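Local coordinates for protein flavin adenine dinucleotide synthase (PDB 2WSI) that catalyses the transfer of AMP from ATP to flavin mononucleotide, forming the coenzyme FAD and releasing diphosphate, at residues A[46-52]-A[76-80]; A[124-128]-A[210-214]; A[243-247]-A[288-294]. All blocks are in the same frame, centred on the assembly; numbering follows the deposited sequence.

Contact 1. Residues A[46-52]-A[76-80]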
loop_
_atom_site.group_PDB
_atom_site.type_symbol
_atom_site.label_atom_id
_atom_site.label_comp_id
_atom_site.label_asym_id
_atom_site.label_seq_id
_atom_site.Cartn_x
_atom_site.Cartn_y
_atom_site.Cartn_z
ATOM N N PHE A 46 -16.946 3.951 -5.899
ATOM C CA PHE A 46 -17.606 4.891 -5.007
ATOM C C PHE A 46 -19.007 5.219 -5.497
ATOM O O PHE A 46 -19.823 5.749 -4.744
ATOM C CB PHE A 46 -16.806 6.183 -4.850
ATOM C CG PHE A 46 -15.455 6.007 -4.148
ATOM C CD1 PHE A 46 -15.127 4.833 -3.504
ATOM C CD2 PHE A 46 -14.556 7.060 -4.107
ATOM C CE1 PHE A 46 -13.889 4.680 -2.872
ATOM C CE2 PHE A 46 -13.340 6.928 -3.459
ATOM C CZ PHE A 46 -13.002 5.734 -2.848
ATOM N N VAL A 47 -19.296 4.909 -6.749
ATOM C CA VAL A 47 -20.641 5.177 -7.263
ATOM C C VAL A 47 -21.610 4.143 -6.674
ATOM O O VAL A 47 -22.817 4.388 -6.495
ATOM C CB VAL A 47 -20.601 5.134 -8.800
ATOM C CG1 VAL A 47 -21.972 4.849 -9.387
ATOM C CG2 VAL A 47 -19.991 6.459 -9.329
ATOM N N ARG A 48 -21.065 2.985 -6.323
ATOM C CA ARG A 48 -21.899 1.878 -5.881
ATOM C C ARG A 48 -21.889 1.642 -4.373
ATOM O O ARG A 48 -22.895 1.223 -3.796
ATOM C CB ARG A 48 -21.446 0.629 -6.624
ATOM C CG ARG A 48 -22.198 -0.608 -6.294
ATOM C CD ARG A 48 -21.797 -1.670 -7.285
ATOM N NE ARG A 48 -22.466 -2.937 -7.046
ATOM C CZ ARG A 48 -22.200 -4.039 -7.734
ATOM N NH1 ARG A 48 -21.258 -4.019 -8.687
ATOM N NH2 ARG A 48 -22.839 -5.156 -7.450
ATOM N N TRP A 49 -20.767 1.927 -3.724
ATOM C CA TRP A 49 -20.653 1.765 -2.268
ATOM C C TRP A 49 -20.056 3.038 -1.650
ATOM O O TRP A 49 -19.248 3.717 -2.283
ATOM C CB TRP A 49 -19.715 0.608 -1.937
ATOM C CG TRP A 49 -20.164 -0.716 -2.454
ATOM C CD1 TRP A 49 -21.122 -1.529 -1.907
ATOM C CD2 TRP A 49 -19.643 -1.417 -3.597
ATOM N NE1 TRP A 49 -21.239 -2.700 -2.661
ATOM C CE2 TRP A 49 -20.342 -2.649 -3.695
ATOM C CE3 TRP A 49 -18.666 -1.120 -4.552
ATOM C CZ2 TRP A 49 -20.098 -3.570 -4.708
ATOM C CZ3 TRP A 49 -18.436 -2.045 -5.577
ATOM C CH2 TRP A 49 -19.153 -3.246 -5.644
ATOM N N SER A 50 -20.439 3.360 -0.425
ATOM C CA SER A 50 -19.836 4.510 0.268
ATOM C C SER A 50 -18.474 4.175 0.839
ATOM O O SER A 50 -18.311 3.165 1.526
ATOM C CB SER A 50 -20.724 4.968 1.410
ATOM O OG SER A 50 -19.992 5.834 2.261
ATOM N N PRO A 51 -17.476 5.035 0.598
ATOM C CA PRO A 51 -16.161 4.783 1.210
ATOM C C PRO A 51 -16.051 5.310 2.656
ATOM O O PRO A 51 -15.013 5.171 3.280
ATOM C CB PRO A 51 -15.208 5.561 0.313
ATOM C CG PRO A 51 -16.050 6.700 -0.228
ATOM C CD PRO A 51 -17.468 6.192 -0.309
ATOM N N LEU A 52 -17.116 5.902 3.177
ATOM C CA LEU A 52 -17.044 6.504 4.508
ATOM C C LEU A 52 -17.845 5.755 5.571
ATOM O O LEU A 52 -17.393 5.620 6.709
ATOM C CB LEU A 52 -17.498 7.951 4.457
ATOM C CG LEU A 52 -16.634 8.910 3.633
ATOM C CD1 LEU A 52 -17.368 10.220 3.388
ATOM C CD2 LEU A 52 -15.310 9.161 4.296
ATOM N N CYS A 76 -8.697 9.896 -3.978
ATOM C CA CYS A 76 -10.042 9.761 -4.562
ATOM C C CYS A 76 -11.148 10.115 -3.580
ATOM O O CYS A 76 -12.241 10.579 -3.973
ATOM C CB CYS A 76 -10.249 8.341 -5.075
ATOM S SG CYS A 76 -9.214 8.009 -6.520
ATOM N N LEU A 77 -10.884 9.903 -2.297
ATOM C CA LEU A 77 -11.882 10.272 -1.278
ATOM C C LEU A 77 -12.081 11.804 -1.276
ATOM O O LEU A 77 -13.211 12.327 -1.156
ATOM C CB LEU A 77 -11.422 9.755 0.097
ATOM C CG LEU A 77 -12.387 10.025 1.238
ATOM C CD1 LEU A 77 -13.712 9.378 0.924
ATOM C CD2 LEU A 77 -11.821 9.517 2.591
ATOM N N TRP A 78 -10.982 12.529 -1.413
ATOM C CA TRP A 78 -11.048 13.989 -1.489
ATOM C C TRP A 78 -11.934 14.386 -2.686
ATOM O O TRP A 78 -12.910 15.146 -2.554
ATOM C CB TRP A 78 -9.653 14.554 -1.671
ATOM C CG TRP A 78 -9.589 16.059 -1.682
ATOM C CD1 TRP A 78 -9.185 16.871 -2.729
ATOM C CD2 TRP A 78 -9.885 16.938 -0.587
ATOM N NE1 TRP A 78 -9.230 18.201 -2.342
ATOM C CE2 TRP A 78 -9.655 18.266 -1.034
ATOM C CE3 TRP A 78 -10.355 16.736 0.721
ATOM C CZ2 TRP A 78 -9.879 19.381 -0.214
ATOM C CZ3 TRP A 78 -10.572 17.842 1.531
ATOM C CH2 TRP A 78 -10.335 19.149 1.062
ATOM N N GLU A 79 -11.598 13.859 -3.854
ATOM C CA GLU A 79 -12.384 14.167 -5.066
ATOM C C GLU A 79 -13.865 13.754 -4.932
ATOM O O GLU A 79 -14.767 14.457 -5.376
ATOM C CB GLU A 79 -11.724 13.509 -6.299
ATOM C CG GLU A 79 -12.408 13.852 -7.622
ATOM C CD GLU A 79 -11.537 13.552 -8.839
ATOM O OE1 GLU A 79 -10.295 13.603 -8.719
ATOM O OE2 GLU A 79 -12.107 13.258 -9.908
ATOM N N TYR A 80 -14.117 12.627 -4.282
ATOM C CA TYR A 80 -15.466 12.080 -4.106
ATOM C C TYR A 80 -16.363 13.059 -3.358
ATOM O O TYR A 80 -17.548 13.235 -3.655
ATOM C CB TYR A 80 -15.371 10.765 -3.313
ATOM C CG TYR A 80 -16.668 10.246 -2.719
ATOM C CD1 TYR A 80 -17.569 9.521 -3.495
ATOM C CD2 TYR A 80 -16.965 10.439 -1.373
ATOM C CE1 TYR A 80 -18.756 9.022 -2.957
ATOM C CE2 TYR A 80 -18.149 9.928 -0.806
ATOM C CZ TYR A 80 -19.037 9.227 -1.611
ATOM O OH TYR A 80 -20.198 8.716 -1.085
HETATM O O HOH W 1 -21.077 6.480 -2.384
#
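Y80, F46 and L77 carry most of this contact. Y80 points its CA-to-CB bond toward the loop 46-52, and the ring lies against both ends of segment 46-52. F46 CB packs on Y80 CD1 at 3.7 Å. The two rings sit obliquely, with centroids 5.5 Å apart and planes at 74°. P51 covers one face of the Y80 ring: P51 CD is 4.0 Å from the ring centroid, a CH-pi contact. The loop joins helix 25-45 to strand 56-59, an inner parallel strand of the HUP-type alpha/beta fold of the PAPS reductase family, and here it lies on helix 64-87, which follows that strand. The F46 ring reaches C76, with F46 CE2 to C76 CB at 3.8 Å. The next residue, L77, turns its CD1 to P51 CG and L52 CD2, each at 3.7 Å. L52 is held by an ST turn, L52 N to S50 OG at 3.0 Å. Water 1 bridges F46 O (2.8 Å) and Y80 OH (2.7 Å).

Contact 2. Residues A[124-128]-A[210-214]; sequences SERYC and NEPIC
Segment 124-128 is the last turn of helix 114-126 and the exit from it. S124 to R126 are helical. Y127 leaves helical geometry at phi/psi -100/6, and C128 turns the chain with a positive phi, 59/54. Segment 210-214 has no regular structure. N210 follows helix 199-209 and leaves helical geometry with positive phi, 63/10. E211 to I213 are extended, at -69/154, -70/142 and -126/155. C214 is the N-cap of helix 215-218. The backbones stay well apart: the nearest CA pair, R126 and P212, is 9.9 Å apart. Long side chains span the gap.

The CA-to-CB bond of R126 points toward the loop, and the side chain is extended, with chi1, chi2 and chi3 all t and chi4 at 63°. The CA-to-CB bond of E211 points toward segment 124-128, and its side chain folds with chi1 -73° and chi2 -69° (both m) and chi3 -69°. The two meet in a bidentate, side-on salt bridge. R126 NE donates to E211 OE1 at 2.8 Å, and R126 NH2 donates to E211 OE2 at 2.9 Å. Within the alpha/beta fold of the PAPS reductase family, this pair ties the end of helix 114-126, just before strand 129-133, to the loop between helices 199-209 and 215-218. Y127 has chi1 m and chi2 -52°, and its CA-to-CB bond points sideways. Its hydroxyl still reaches the same carboxylate: Y127 OH donates to E211 OE1 at 2.5 Å. OE1 therefore accepts from two residues. Q67 NE2, from helix 64-87, is hydrogen-bonded to both Y127 OH and P212 O. P212 adds packing, with P212 CD 3.8 Å from R126 NE.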
loop_
_atom_site.group_PDB
_atom_site.type_symbol
_atom_site.label_atom_id
_atom_site.label_comp_id
_atom_site.label_asym_id
_atom_site.label_seq_id
_atom_site.Cartn_x
_atom_site.Cartn_y
_atom_site.Cartn_z
ATOM N N SER A 124 -1.823 4.512 10.876
ATOM C CA SER A 124 -3.254 4.605 11.200
ATOM C C SER A 124 -3.553 5.978 11.801
ATOM O O SER A 124 -4.609 6.555 11.574
ATOM C CB SER A 124 -3.658 3.518 12.193
ATOM O OG SER A 124 -3.791 2.273 11.525
ATOM N N GLU A 125 -2.624 6.500 12.599
ATOM C CA GLU A 125 -2.825 7.817 13.183
ATOM C C GLU A 125 -2.574 8.933 12.153
ATOM O O GLU A 125 -3.310 9.926 12.122
ATOM C CB GLU A 125 -1.964 8.000 14.437
ATOM C CG GLU A 125 -2.385 7.040 15.568
ATOM C CD GLU A 125 -3.432 7.629 16.520
ATOM O OE1 GLU A 125 -4.095 8.622 16.137
ATOM O OE2 GLU A 125 -3.577 7.097 17.656
ATOM N N ARG A 126 -1.560 8.776 11.304
ATOM C CA ARG A 126 -1.326 9.753 10.247
ATOM C C ARG A 126 -2.528 9.869 9.284
ATOM O O ARG A 126 -2.904 10.959 8.870
ATOM C CB ARG A 126 -0.087 9.363 9.438
ATOM C CG ARG A 126 0.456 10.468 8.547
ATOM C CD ARG A 126 1.740 10.010 7.796
ATOM N NE ARG A 126 2.159 11.003 6.807
ATOM C CZ ARG A 126 2.551 12.246 7.092
ATOM N NH1 ARG A 126 2.583 12.667 8.352
ATOM N NH2 ARG A 126 2.906 13.081 6.107
ATOM N N TYR A 127 -3.104 8.747 8.876
ATOM C CA TYR A 127 -4.137 8.806 7.819
ATOM C C TYR A 127 -5.544 8.746 8.420
ATOM O O TYR A 127 -6.516 8.642 7.696
ATOM C CB TYR A 127 -3.960 7.674 6.824
ATOM C CG TYR A 127 -2.611 7.656 6.176
ATOM C CD1 TYR A 127 -2.096 8.793 5.575
ATOM C CD2 TYR A 127 -1.835 6.502 6.179
ATOM C CE1 TYR A 127 -0.842 8.784 4.980
ATOM C CE2 TYR A 127 -0.583 6.478 5.571
ATOM C CZ TYR A 127 -0.099 7.621 4.976
ATOM O OH TYR A 127 1.137 7.607 4.385
ATOM N N CYS A 128 -5.630 8.785 9.749
ATOM C CA CYS A 128 -6.921 8.837 10.433
ATOM C C CYS A 128 -7.777 7.624 10.064
ATOM O O CYS A 128 -8.942 7.746 9.626
ATOM C CB CYS A 128 -7.673 10.142 10.077
ATOM S SG CYS A 128 -8.921 10.602 11.298
ATOM N N ASN A 210 7.082 10.979 -0.704
ATOM C CA ASN A 210 7.839 11.320 0.503
ATOM C C ASN A 210 7.153 10.869 1.776
ATOM O O ASN A 210 7.587 11.235 2.863
ATOM C CB ASN A 210 8.124 12.829 0.612
ATOM C CG ASN A 210 9.357 13.123 1.473
ATOM O OD1 ASN A 210 10.307 12.335 1.508
ATOM N ND2 ASN A 210 9.329 14.239 2.195
ATOM N N GLU A 211 6.102 10.066 1.651
ATOM C CA GLU A 211 5.426 9.503 2.839
ATOM C C GLU A 211 6.331 8.482 3.539
ATOM O O GLU A 211 7.203 7.888 2.913
ATOM C CB GLU A 211 4.096 8.854 2.428
ATOM C CG GLU A 211 3.023 9.889 2.078
ATOM C CD GLU A 211 2.577 10.642 3.338
ATOM O OE1 GLU A 211 1.919 10.024 4.202
ATOM O OE2 GLU A 211 2.920 11.830 3.479
ATOM N N PRO A 212 6.131 8.281 4.846
ATOM C CA PRO A 212 6.994 7.326 5.540
ATOM C C PRO A 212 6.667 5.917 5.067
ATOM O O PRO A 212 5.519 5.608 4.853
ATOM C CB PRO A 212 6.599 7.498 7.014
ATOM C CG PRO A 212 5.188 8.070 6.989
ATOM C CD PRO A 212 5.036 8.801 5.699
ATOM N N ILE A 213 7.663 5.075 4.909
ATOM C CA ILE A 213 7.424 3.718 4.434
ATOM C C ILE A 213 8.050 2.724 5.413
ATOM O O ILE A 213 8.988 3.053 6.137
ATOM C CB ILE A 213 8.003 3.488 3.025
ATOM C CG1 ILE A 213 9.526 3.463 3.061
ATOM C CG2 ILE A 213 7.529 4.562 2.063
ATOM C CD1 ILE A 213 10.132 3.022 1.729
ATOM N N CYS A 214 7.520 1.514 5.434
ATOM C CA CYS A 214 7.936 0.557 6.431
ATOM C C CYS A 214 9.456 0.423 6.402
ATOM O O CYS A 214 10.043 0.211 5.347
ATOM C CB CYS A 214 7.286 -0.807 6.179
ATOM S SG CYS A 214 7.711 -1.958 7.535
#

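Contact 3. Residues A[243-247]-A[288-294]; sequences PALHF and YPGWYLV
This is loop-on-loop packing beyond the central sheet of the HUP-type fold, with a short 3-10 turn inside the second segment. Segment 243-247 is extended from P243 to L245, with psi of 147, 153 and 127°. It bends at H246 (-104/-1), and F247 is the N-cap of helix 248-252. In segment 288-294, Y288 and P289 are extended and G290 to Y292 form the 3-10 turn. That turn is closed by Y292 N to P289 O at 3.0 Å and L293 N to G290 O at 2.8 Å. L245 and Y292 are the nearest CA pair, at 5.7 Å.

P243 fills the notch between two tyrosines. P243 CD makes a CH-pi contact over the Y288 ring face, 4.0 Å from the centroid, and P243 CG touches Y292 CB at 3.8 Å. L245 (t, p) enters the next hollow. L245 CD1 makes a CH-pi contact over the Y292 ring face, 4.3 Å from the centroid, and is 3.8 Å from W291 CD1 at the indole edge. Y292 and Y288 have chi1 m; W291 has chi1 p. V294 (chi1 m) fits between H246 (chi1 m) and F247 (chi1 m, chi2 -72°). V294 CG1 meets F247 CZ at 3.6 Å and V294 CG2 meets H246 CD2 at 3.8 Å. F247 CE2 lies 3.2 Å from W291 O, which is at the ring edge. W203 of helix 199-209 backs F247 and W291. Water 2 joins the backbones, accepting from H246 N at 2.9 Å and donating to A244 O at 3.2 Å and W291 O at 2.8 Å.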
loop_
_atom_site.group_PDB
_atom_site.type_symbol
_atom_site.label_atom_id
_atom_site.label_comp_id
_atom_site.label_asym_id
_atom_site.label_seq_id
_atom_site.Cartn_x
_atom_site.Cartn_y
_atom_site.Cartn_z
ATOM N N PRO A 243 22.934 -3.375 -8.322
ATOM C CA PRO A 243 21.858 -2.778 -9.122
ATOM C C PRO A 243 21.932 -1.253 -9.180
ATOM O O PRO A 243 22.350 -0.596 -8.227
ATOM C CB PRO A 243 20.591 -3.242 -8.401
ATOM C CG PRO A 243 21.000 -3.392 -6.980
ATOM C CD PRO A 243 22.474 -3.788 -6.983
ATOM N N ALA A 244 21.522 -0.694 -10.307
ATOM C CA ALA A 244 21.438 0.754 -10.453
ATOM C C ALA A 244 20.207 1.291 -9.719
ATOM O O ALA A 244 19.215 0.583 -9.564
ATOM C CB ALA A 244 21.356 1.108 -11.923
ATOM N N LEU A 245 20.264 2.539 -9.282
ATOM C CA LEU A 245 19.072 3.195 -8.750
ATOM C C LEU A 245 18.288 3.785 -9.906
ATOM O O LEU A 245 18.834 4.531 -10.728
ATOM C CB LEU A 245 19.440 4.285 -7.757
ATOM C CG LEU A 245 18.283 5.058 -7.118
ATOM C CD1 LEU A 245 17.358 4.122 -6.320
ATOM C CD2 LEU A 245 18.839 6.138 -6.223
ATOM N N HIS A 246 17.008 3.442 -9.984
ATOM C CA HIS A 246 16.178 3.919 -11.088
ATOM C C HIS A 246 15.243 5.042 -10.689
ATOM O O HIS A 246 14.491 5.534 -11.536
ATOM C CB HIS A 246 15.334 2.792 -11.646
ATOM C CG HIS A 246 16.135 1.742 -12.332
ATOM N ND1 HIS A 246 16.740 1.956 -13.551
ATOM C CD2 HIS A 246 16.456 0.480 -11.963
ATOM C CE1 HIS A 246 17.394 0.864 -13.907
ATOM N NE2 HIS A 246 17.235 -0.047 -12.963
ATOM N N PHE A 247 15.277 5.435 -9.420
ATOM C CA PHE A 247 14.280 6.379 -8.887
ATOM C C PHE A 247 14.926 7.623 -8.311
ATOM O O PHE A 247 14.333 8.346 -7.506
ATOM C CB PHE A 247 13.412 5.689 -7.823
ATOM C CG PHE A 247 12.815 4.397 -8.305
ATOM C CD1 PHE A 247 11.796 4.407 -9.235
ATOM C CD2 PHE A 247 13.332 3.165 -7.875
ATOM C CE1 PHE A 247 11.270 3.211 -9.725
ATOM C CE2 PHE A 247 12.797 1.955 -8.343
ATOM C CZ PHE A 247 11.764 1.990 -9.281
ATOM N N TYR A 288 21.183 -3.889 -0.248
ATOM C CA TYR A 288 20.595 -2.688 -0.813
ATOM C C TYR A 288 19.117 -2.595 -0.412
ATOM O O TYR A 288 18.454 -3.600 -0.241
ATOM C CB TYR A 288 20.673 -2.707 -2.335
ATOM C CG TYR A 288 22.069 -2.489 -2.896
ATOM C CD1 TYR A 288 22.506 -1.215 -3.240
ATOM C CD2 TYR A 288 22.925 -3.553 -3.114
ATOM C CE1 TYR A 288 23.766 -1.001 -3.770
ATOM C CE2 TYR A 288 24.200 -3.352 -3.650
ATOM C CZ TYR A 288 24.612 -2.076 -3.968
ATOM O OH TYR A 288 25.867 -1.867 -4.492
ATOM N N PRO A 289 18.614 -1.376 -0.268
ATOM C CA PRO A 289 17.187 -1.157 0.010
ATOM C C PRO A 289 16.313 -1.781 -1.071
ATOM O O PRO A 289 16.754 -1.943 -2.205
ATOM C CB PRO A 289 17.059 0.368 -0.011
ATOM C CG PRO A 289 18.405 0.853 0.427
ATOM C CD PRO A 289 19.402 -0.142 -0.162
ATOM N N GLY A 290 15.073 -2.107 -0.714
ATOM C CA GLY A 290 14.156 -2.774 -1.624
ATOM C C GLY A 290 13.967 -2.052 -2.947
ATOM O O GLY A 290 13.731 -2.686 -3.970
ATOM N N TRP A 291 14.039 -0.726 -2.927
ATOM C CA TRP A 291 13.750 0.064 -4.119
ATOM C C TRP A 291 14.888 -0.025 -5.150
ATOM O O TRP A 291 14.838 0.595 -6.215
ATOM C CB TRP A 291 13.423 1.532 -3.759
ATOM C CG TRP A 291 14.385 2.238 -2.819
ATOM C CD1 TRP A 291 15.481 2.988 -3.167
ATOM C CD2 TRP A 291 14.284 2.315 -1.399
ATOM N NE1 TRP A 291 16.094 3.484 -2.038
ATOM C CE2 TRP A 291 15.375 3.095 -0.940
ATOM C CE3 TRP A 291 13.393 1.777 -0.456
ATOM C CZ2 TRP A 291 15.593 3.353 0.411
ATOM C CZ3 TRP A 291 13.614 2.043 0.893
ATOM C CH2 TRP A 291 14.700 2.826 1.307
ATOM N N TYR A 292 15.897 -0.824 -4.833
ATOM C CA TYR A 292 16.913 -1.210 -5.823
ATOM C C TYR A 292 16.492 -2.443 -6.614
ATOM O O TYR A 292 17.194 -2.852 -7.548
ATOM C CB TYR A 292 18.278 -1.473 -5.159
ATOM C CG TYR A 292 19.036 -0.205 -4.894
ATOM C CD1 TYR A 292 20.036 0.225 -5.753
ATOM C CD2 TYR A 292 18.723 0.588 -3.801
ATOM C CE1 TYR A 292 20.720 1.416 -5.516
ATOM C CE2 TYR A 292 19.403 1.776 -3.551
ATOM C CZ TYR A 292 20.393 2.179 -4.410
ATOM O OH TYR A 292 21.035 3.356 -4.151
ATOM N N LEU A 293 15.368 -3.057 -6.245
ATOM C CA LEU A 293 14.822 -4.116 -7.079
ATOM C C LEU A 293 13.684 -3.603 -7.983
ATOM O O LEU A 293 12.717 -2.998 -7.508
ATOM C CB LEU A 293 14.333 -5.279 -6.243
ATOM C CG LEU A 293 13.927 -6.455 -7.121
ATOM C CD1 LEU A 293 15.142 -7.364 -7.313
ATOM C CD2 LEU A 293 12.771 -7.240 -6.542
ATOM N N VAL A 294 13.807 -3.827 -9.294
ATOM C CA VAL A 294 12.731 -3.452 -10.225
ATOM C C VAL A 294 12.201 -4.638 -11.006
ATOM O O VAL A 294 11.214 -4.518 -11.720
ATOM C CB VAL A 294 13.131 -2.355 -11.232
ATOM C CG1 VAL A 294 13.236 -1.007 -10.525
ATOM C CG2 VAL A 294 14.425 -2.704 -12.001
HETATM O O HOH W 2 16.141 1.049 -8.642
#

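Contact 1 and contact 3 lie on opposite sides of the chain's centre, with their centres about 34 Å apart. Contact 2 is nearer the middle, its centre about 10 Å from the chain's centre. Its centre is about 20 Å from that of contact 1 and about 22 Å from that of contact 3. Contacts 2 and 3 touch: I213 CD1 packs on W291 CZ3 at 3.7 Å. Contacts 1 and 2 do not touch, and their nearest atoms are about 7 Å apart. Both involve helix 64-87: it carries 76-80, and its L70, L71 and L74 pack on Y127. All three lie away from the residues that bind FAD. The Y127 side chain is about 13 Å from the bound FAD.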